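Local coordinates for protein redox-sensing transcriptional repressor Rex (Thermoanaerobacter ethanolicus, PDB 3WG9) that probably acts as a dimeric DNA-binding repressor that adjusts transcription to the cellular balance of NADH and NAD(+), at residues Y85-G91 with F110-F116. Numbering follows the deposited sequence.
Sequences YNTIIIG and FNLKGIF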
loop_
_atom_site.group_PDB
_atom_site.type_symbol
_atom_site.label_atom_id
_atom_site.label_comp_id
_atom_site.label_asym_id
_atom_site.label_seq_id
_atom_site.Cartn_x
_atom_site.Cartn_y
_atom_site.Cartn_z
ATOM N N TYR B 85 -20.156 0.216 -2.249
ATOM C CA TYR B 85 -19.796 -1.065 -1.653
ATOM C C TYR B 85 -19.996 -0.862 -0.141
ATOM O O TYR B 85 -19.546 0.134 0.436
ATOM C CB TYR B 85 -18.299 -1.409 -1.939
ATOM C CG TYR B 85 -18.009 -1.482 -3.416
ATOM C CD1 TYR B 85 -18.289 -2.641 -4.144
ATOM C CD2 TYR B 85 -17.565 -0.354 -4.102
ATOM C CE1 TYR B 85 -18.121 -2.676 -5.542
ATOM C CE2 TYR B 85 -17.396 -0.363 -5.509
ATOM C CZ TYR B 85 -17.698 -1.532 -6.213
ATOM O OH TYR B 85 -17.525 -1.560 -7.588
ATOM N N ASN B 86 -20.682 -1.801 0.478
ATOM C CA ASN B 86 -20.858 -1.780 1.938
ATOM C C ASN B 86 -19.664 -2.490 2.588
ATOM O O ASN B 86 -19.360 -3.613 2.212
ATOM C CB ASN B 86 -22.136 -2.515 2.274
ATOM C CG ASN B 86 -23.390 -1.775 1.748
ATOM O OD1 ASN B 86 -23.329 -0.567 1.487
ATOM N ND2 ASN B 86 -24.474 -2.518 1.528
ATOM N N THR B 87 -19.025 -1.811 3.533
ATOM C CA THR B 87 -17.854 -2.287 4.228
ATOM C C THR B 87 -18.103 -2.401 5.720
ATOM O O THR B 87 -18.942 -1.692 6.301
ATOM C CB THR B 87 -16.656 -1.337 3.972
ATOM O OG1 THR B 87 -16.893 -0.074 4.621
ATOM C CG2 THR B 87 -16.479 -1.148 2.438
ATOM N N ILE B 88 -17.338 -3.259 6.358
ATOM C CA ILE B 88 -17.193 -3.248 7.783
ATOM C C ILE B 88 -15.722 -3.306 8.071
ATOM O O ILE B 88 -14.947 -3.787 7.256
ATOM C CB ILE B 88 -17.871 -4.463 8.457
ATOM C CG1 ILE B 88 -17.325 -5.804 7.934
ATOM C CG2 ILE B 88 -19.382 -4.416 8.225
ATOM C CD1 ILE B 88 -18.029 -7.052 8.532
ATOM N N ILE B 89 -15.339 -2.829 9.247
ATOM C CA ILE B 89 -13.947 -2.962 9.702
ATOM C C ILE B 89 -13.967 -3.830 10.912
ATOM O O ILE B 89 -14.802 -3.605 11.831
ATOM C CB ILE B 89 -13.442 -1.534 10.079
ATOM C CG1 ILE B 89 -13.276 -0.754 8.779
ATOM C CG2 ILE B 89 -12.095 -1.568 10.822
ATOM C CD1 ILE B 89 -12.836 0.720 8.966
ATOM N N ILE B 90 -13.036 -4.785 10.959
ATOM C CA ILE B 90 -12.833 -5.620 12.117
ATOM C C ILE B 90 -11.547 -5.112 12.822
ATOM O O ILE B 90 -10.439 -5.085 12.221
ATOM C CB ILE B 90 -12.621 -7.097 11.783
ATOM C CG1 ILE B 90 -13.629 -7.645 10.747
ATOM C CG2 ILE B 90 -12.595 -7.934 13.117
ATOM C CD1 ILE B 90 -15.063 -7.387 11.162
ATOM N N GLY B 91 -11.718 -4.658 14.057
ATOM C CA GLY B 91 -10.584 -4.074 14.853
ATOM C C GLY B 91 -10.861 -2.596 15.100
ATOM O O GLY B 91 -10.949 -1.820 14.142
ATOM N N PHE B 110 -17.252 3.751 -0.695
ATOM C CA PHE B 110 -17.075 2.693 0.256
ATOM C C PHE B 110 -17.803 3.018 1.552
ATOM O O PHE B 110 -17.320 3.754 2.427
ATOM C CB PHE B 110 -15.590 2.380 0.426
ATOM C CG PHE B 110 -14.924 1.964 -0.871
ATOM C CD1 PHE B 110 -14.815 0.621 -1.204
ATOM C CD2 PHE B 110 -14.464 2.911 -1.763
ATOM C CE1 PHE B 110 -14.206 0.219 -2.382
ATOM C CE2 PHE B 110 -13.831 2.520 -2.946
ATOM C CZ PHE B 110 -13.709 1.192 -3.259
ATOM N N ASN B 111 -18.986 2.450 1.666
ATOM C CA ASN B 111 -19.859 2.882 2.730
ATOM C C ASN B 111 -19.693 2.056 3.991
ATOM O O ASN B 111 -20.166 0.926 4.048
ATOM C CB ASN B 111 -21.298 2.876 2.213
ATOM C CG ASN B 111 -21.542 3.968 1.157
ATOM O OD1 ASN B 111 -22.314 3.780 0.221
ATOM N ND2 ASN B 111 -20.854 5.095 1.295
ATOM N N LEU B 112 -19.020 2.609 4.992
ATOM C CA LEU B 112 -18.742 1.858 6.204
ATOM C C LEU B 112 -20.014 1.643 7.047
ATOM O O LEU B 112 -20.569 2.626 7.514
ATOM C CB LEU B 112 -17.711 2.597 7.076
ATOM C CG LEU B 112 -17.301 1.861 8.364
ATOM C CD1 LEU B 112 -16.530 0.558 8.068
ATOM C CD2 LEU B 112 -16.393 2.758 9.220
ATOM N N LYS B 113 -20.405 0.385 7.298
ATOM C CA LYS B 113 -21.659 0.051 8.009
ATOM C C LYS B 113 -21.496 -0.326 9.460
ATOM O O LYS B 113 -22.468 -0.350 10.196
ATOM C CB LYS B 113 -22.396 -1.086 7.301
ATOM C CG LYS B 113 -22.749 -0.776 5.909
ATOM C CD LYS B 113 -23.620 0.462 5.838
ATOM C CE LYS B 113 -23.672 0.925 4.414
ATOM N NZ LYS B 113 -24.808 1.844 4.128
ATOM N N GLY B 114 -20.283 -0.671 9.888
ATOM C CA GLY B 114 -20.092 -1.137 11.251
ATOM C C GLY B 114 -18.622 -1.402 11.492
ATOM O O GLY B 114 -17.857 -1.634 10.532
ATOM N N ILE B 115 -18.247 -1.330 12.764
ATOM C CA ILE B 115 -16.931 -1.643 13.249
ATOM C C ILE B 115 -17.076 -2.685 14.346
ATOM O O ILE B 115 -18.005 -2.627 15.156
ATOM C CB ILE B 115 -16.218 -0.361 13.805
ATOM C CG1 ILE B 115 -16.014 0.706 12.739
ATOM C CG2 ILE B 115 -14.910 -0.668 14.571
ATOM C CD1 ILE B 115 -15.480 2.000 13.411
ATOM N N PHE B 116 -16.196 -3.660 14.355
ATOM C CA PHE B 116 -16.300 -4.817 15.233
ATOM C C PHE B 116 -15.023 -4.984 16.048
ATOM O O PHE B 116 -13.891 -4.743 15.568
ATOM C CB PHE B 116 -16.628 -6.058 14.405
ATOM C CG PHE B 116 -17.978 -5.953 13.740
ATOM C CD1 PHE B 116 -19.120 -6.482 14.368
ATOM C CD2 PHE B 116 -18.129 -5.212 12.564
ATOM C CE1 PHE B 116 -20.387 -6.317 13.819
ATOM C CE2 PHE B 116 -19.357 -5.044 12.005
ATOM C CZ PHE B 116 -20.513 -5.613 12.631
HETATM O O HOH W 1 -15.340 2.099 4.253
#
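The ring of Y85 lies beside that of F110, planes 26° and centroids 5.4 Å apart, barely overlapping, with CD2 of Y85 3.8 Å from CE1 of F110. These flat side chains suit the start of both strands, packing also against S203 and L199 of the second subunit, while the Y85 hydroxyl hydrogen-bonds to G80 O. Strands 85-90 and 110-117 are parallel neighbours, joined through helix 94-102 in the first beta-alpha-beta crossover of the Rossmann fold. The backbone hydrogen bonds begin with N111 N to Y85 O (2.7 Å), T87 N to N111 O (3.0 Å) and K113 N to T87 O (2.7 Å). The next, I89 N to G114 O at 3.1 Å, skips a residue: K113 is the extra one in a beta bulge, its psi near -17° turning its side chain sideways, where a long lysine can reach solvent. G114 suits the resumed strand because a CB there would crowd CE2 of F116. On one face I89 CG1 meets L112 CD1 at 3.6 Å, both touching A100; T87, small and beta-branched, fits on this face beside I149, and a water links its OG1 (2.7 Å) to F110 O (3.2 Å). On the other, I88 CG2 meets F116 CE2 at 3.8 Å, beneath helix 138-144. G91 N closes the pairing on F116 O at 2.6 Å, its positive phi easily taken by glycine as the predicted NAD(+)-binding GxGxxG turn begins. Backbone hydrogen bonding fixes the register and apolar side chains pack on both faces, N86 and N111 keeping the start of the I88 face polar, which leaves the carboxyl ends to the nucleotide.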